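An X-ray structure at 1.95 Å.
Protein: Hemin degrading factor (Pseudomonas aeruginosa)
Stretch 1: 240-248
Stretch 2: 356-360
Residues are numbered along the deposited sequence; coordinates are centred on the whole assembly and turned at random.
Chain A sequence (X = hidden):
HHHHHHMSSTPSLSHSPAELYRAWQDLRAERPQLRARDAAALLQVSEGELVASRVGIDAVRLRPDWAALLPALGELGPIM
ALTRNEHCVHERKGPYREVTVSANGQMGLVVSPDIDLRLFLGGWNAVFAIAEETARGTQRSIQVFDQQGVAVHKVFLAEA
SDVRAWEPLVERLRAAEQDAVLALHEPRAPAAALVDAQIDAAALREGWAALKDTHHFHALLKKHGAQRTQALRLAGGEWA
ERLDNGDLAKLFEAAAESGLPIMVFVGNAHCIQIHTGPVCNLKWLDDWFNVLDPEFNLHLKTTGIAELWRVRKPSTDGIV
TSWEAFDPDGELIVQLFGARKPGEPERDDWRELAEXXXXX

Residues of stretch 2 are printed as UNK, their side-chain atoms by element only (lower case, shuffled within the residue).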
# COMPACT_ATOMS: atom_id res chain seq x y z
N ALA A 240 13.08 17.27 10.85
CA ALA A 240 12.71 15.89 11.18
C ALA A 240 13.19 15.50 12.56
O ALA A 240 14.36 15.70 12.89
CB ALA A 240 13.27 14.94 10.14
N GLU A 241 12.29 14.93 13.35
CA GLU A 241 12.59 14.48 14.69
C GLU A 241 12.08 13.08 14.94
O GLU A 241 10.98 12.84 14.66
CB GLU A 241 11.91 15.38 15.71
CG GLU A 241 12.16 16.85 15.58
CD GLU A 241 11.39 17.66 16.64
OE1 GLU A 241 12.01 18.11 17.57
OE2 GLU A 241 10.22 17.86 16.54
N ARG A 242 12.87 12.23 15.51
CA ARG A 242 12.41 10.89 15.91
C ARG A 242 11.44 10.92 17.09
O ARG A 242 11.62 11.66 17.98
CB ARG A 242 13.57 9.96 16.16
CG ARG A 242 13.34 8.50 15.82
CD ARG A 242 14.63 7.77 15.97
NE ARG A 242 14.58 6.36 15.77
CZ ARG A 242 14.69 5.48 16.74
NH1 ARG A 242 14.82 5.89 17.96
NH2 ARG A 242 14.64 4.19 16.50
N LEU A 243 10.44 10.07 17.03
CA LEU A 243 9.41 9.97 18.06
C LEU A 243 9.38 8.58 18.70
O LEU A 243 9.83 7.59 18.11
CB LEU A 243 8.04 10.26 17.46
CG LEU A 243 7.88 11.59 16.74
CD1 LEU A 243 6.53 11.65 16.05
CD2 LEU A 243 8.06 12.77 17.70
N ASP A 244 8.84 8.50 19.90
CA ASP A 244 8.69 7.21 20.54
C ASP A 244 7.74 6.38 19.65
O ASP A 244 6.75 6.83 19.30
CB ASP A 244 8.09 7.40 21.91
CG ASP A 244 7.92 6.10 22.63
OD1 ASP A 244 8.78 5.79 23.43
OD2 ASP A 244 6.94 5.43 22.39
N ASN A 245 8.14 5.19 19.31
CA ASN A 245 7.36 4.35 18.40
C ASN A 245 5.90 4.18 18.79
O ASN A 245 5.04 4.00 17.93
CB ASN A 245 8.03 2.99 18.24
CG ASN A 245 9.28 3.07 17.41
OD1 ASN A 245 9.48 4.00 16.63
ND2 ASN A 245 10.15 2.07 17.56
N GLY A 246 5.62 4.23 20.10
CA GLY A 246 4.27 4.01 20.58
C GLY A 246 3.37 5.21 20.38
O GLY A 246 2.17 5.13 20.60
N ASP A 247 3.94 6.36 20.04
CA ASP A 247 3.16 7.57 19.80
C ASP A 247 2.18 7.46 18.62
O ASP A 247 1.20 8.13 18.60
CB ASP A 247 4.05 8.83 19.69
CG ASP A 247 4.57 9.33 21.04
OD1 ASP A 247 4.16 8.78 22.04
OD2 ASP A 247 5.37 10.27 21.10
N LEU A 248 2.54 6.71 17.58
CA LEU A 248 1.70 6.65 16.39
C LEU A 248 0.26 6.22 16.70
O LEU A 248 -0.68 6.85 16.23
CB LEU A 248 2.32 5.74 15.33
CG LEU A 248 1.50 5.55 14.05
CD1 LEU A 248 1.23 6.85 13.31
CD2 LEU A 248 2.19 4.55 13.18
N UNK A 356 2.25 17.99 18.90
CA UNK A 356 1.97 17.88 20.34
C UNK A 356 2.83 16.82 21.02
O UNK A 356 3.02 16.85 22.24
c UNK A 356 0.49 17.60 20.59
o UNK A 356 0.14 16.28 20.19
N UNK A 357 3.38 15.89 20.24
CA UNK A 357 4.11 14.77 20.83
C UNK A 357 5.59 15.08 20.98
O UNK A 357 6.21 15.68 20.10
c UNK A 357 -0.10 11.92 20.59
c UNK A 357 0.94 11.45 21.37
c UNK A 357 2.47 12.92 20.23
c UNK A 357 1.41 13.39 19.46
c UNK A 357 3.86 13.47 20.04
c UNK A 357 2.22 11.95 21.18
c UNK A 357 0.13 12.89 19.64
N UNK A 358 6.18 14.67 22.10
CA UNK A 358 7.53 14.99 22.41
C UNK A 358 8.57 14.17 21.64
O UNK A 358 8.54 13.01 21.65
c UNK A 358 7.24 16.34 26.01
n UNK A 358 4.97 17.37 26.14
c UNK A 358 6.71 15.70 24.72
c UNK A 358 7.76 14.95 23.93
c UNK A 358 6.16 16.96 26.89
N UNK A 359 9.56 14.83 21.08
CA UNK A 359 10.63 14.14 20.36
C UNK A 359 11.51 13.35 21.31
O UNK A 359 11.59 13.67 22.50
c UNK A 359 11.47 15.15 19.58
N UNK A 360 12.19 12.33 20.80
CA UNK A 360 13.21 11.66 21.59
C UNK A 360 14.41 12.60 21.74
O UNK A 360 15.32 12.32 22.53
c UNK A 360 11.71 9.05 21.92
c UNK A 360 13.65 10.35 20.94
c UNK A 360 12.56 9.30 20.67
c UNK A 360 13.17 7.99 20.11

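Position 356 carries two side-chain atoms, one carbon followed by one oxygen. The side chain does not touch stretch 1. Such a short hydroxyl-bearing side chain identifies Ser356, and its hydroxyl is hydrogen-bonded elsewhere in the structure.

At position 357 the side chain is one carbon followed by a ring of six carbons. The CA-to-CB bond points toward stretch 1, and the ring comes up against the carboxylate of Asp247. A six-membered carbon ring without a hydroxyl is that of phenylalanine, hence Phe357. Its CD1 lies 3.5 Å from Asp247 CG, an oblique contact. Chi1 is near -71° (m), and the CA-to-CB bond of Asp247 also points toward stretch 2.

Position 358 has four carbons in a row ending in nitrogen. Its CA-to-CB bond points away from stretch 1, and the side chain makes no close approach to it. This is the unbranched chain of Lys358. The backbone makes the contact instead: Lys358 O lies 4.0 Å from Leu243 CD2.

A single carbon, CB, makes up the side chain at position 359 and lies 3.6 Å from Glu241 OE1. One methyl group defines Ala359. Its CA sits 3.9 Å from Leu243 CD2; although the CA-to-CB bond of Leu243 points away from stretch 2, the end of that side chain comes nearer and packs along the backbone here. Ala359 CA also makes a CA-H...O contact with Arg242 O at 3.6 Å.

Position 360 has four side-chain carbons, forked at the second, and its CA-to-CB bond points toward stretch 1. One tip of the fork lies by the Arg242 guanidinium, the other by the backbone of Asp244. The fork beyond one methylene is that of Leu360. CD1 lies 3.4 Å from Arg242 NH1, while CD2 reaches Asp244 N at 3.6 Å. The residue thus lies over the chain between Arg242 and Asp244.

The contact, which buries 432 Å² in total, is held by one hydrogen bond, from Leu360 N to Arg242 O (3.0 Å, 172°), whose nearly straight geometry fixes the end of stretch 2 beside the strand. Around it the contacts are mainly van der Waals, with Leu360 and Phe357 contributing the largest covered areas of stretch 2. Stretch 1 braces its own bend: in the type I turn from Asp244 to Asp247, Asp244 OD2 accepts a capping bond from Gly246 N (2.9 Å), and Asp247 N donates to Asp244 O (2.9 Å). This turn leads into the helix and carries Asp247 to Phe357.

Stretch 2, residues 356-360: SFKAL
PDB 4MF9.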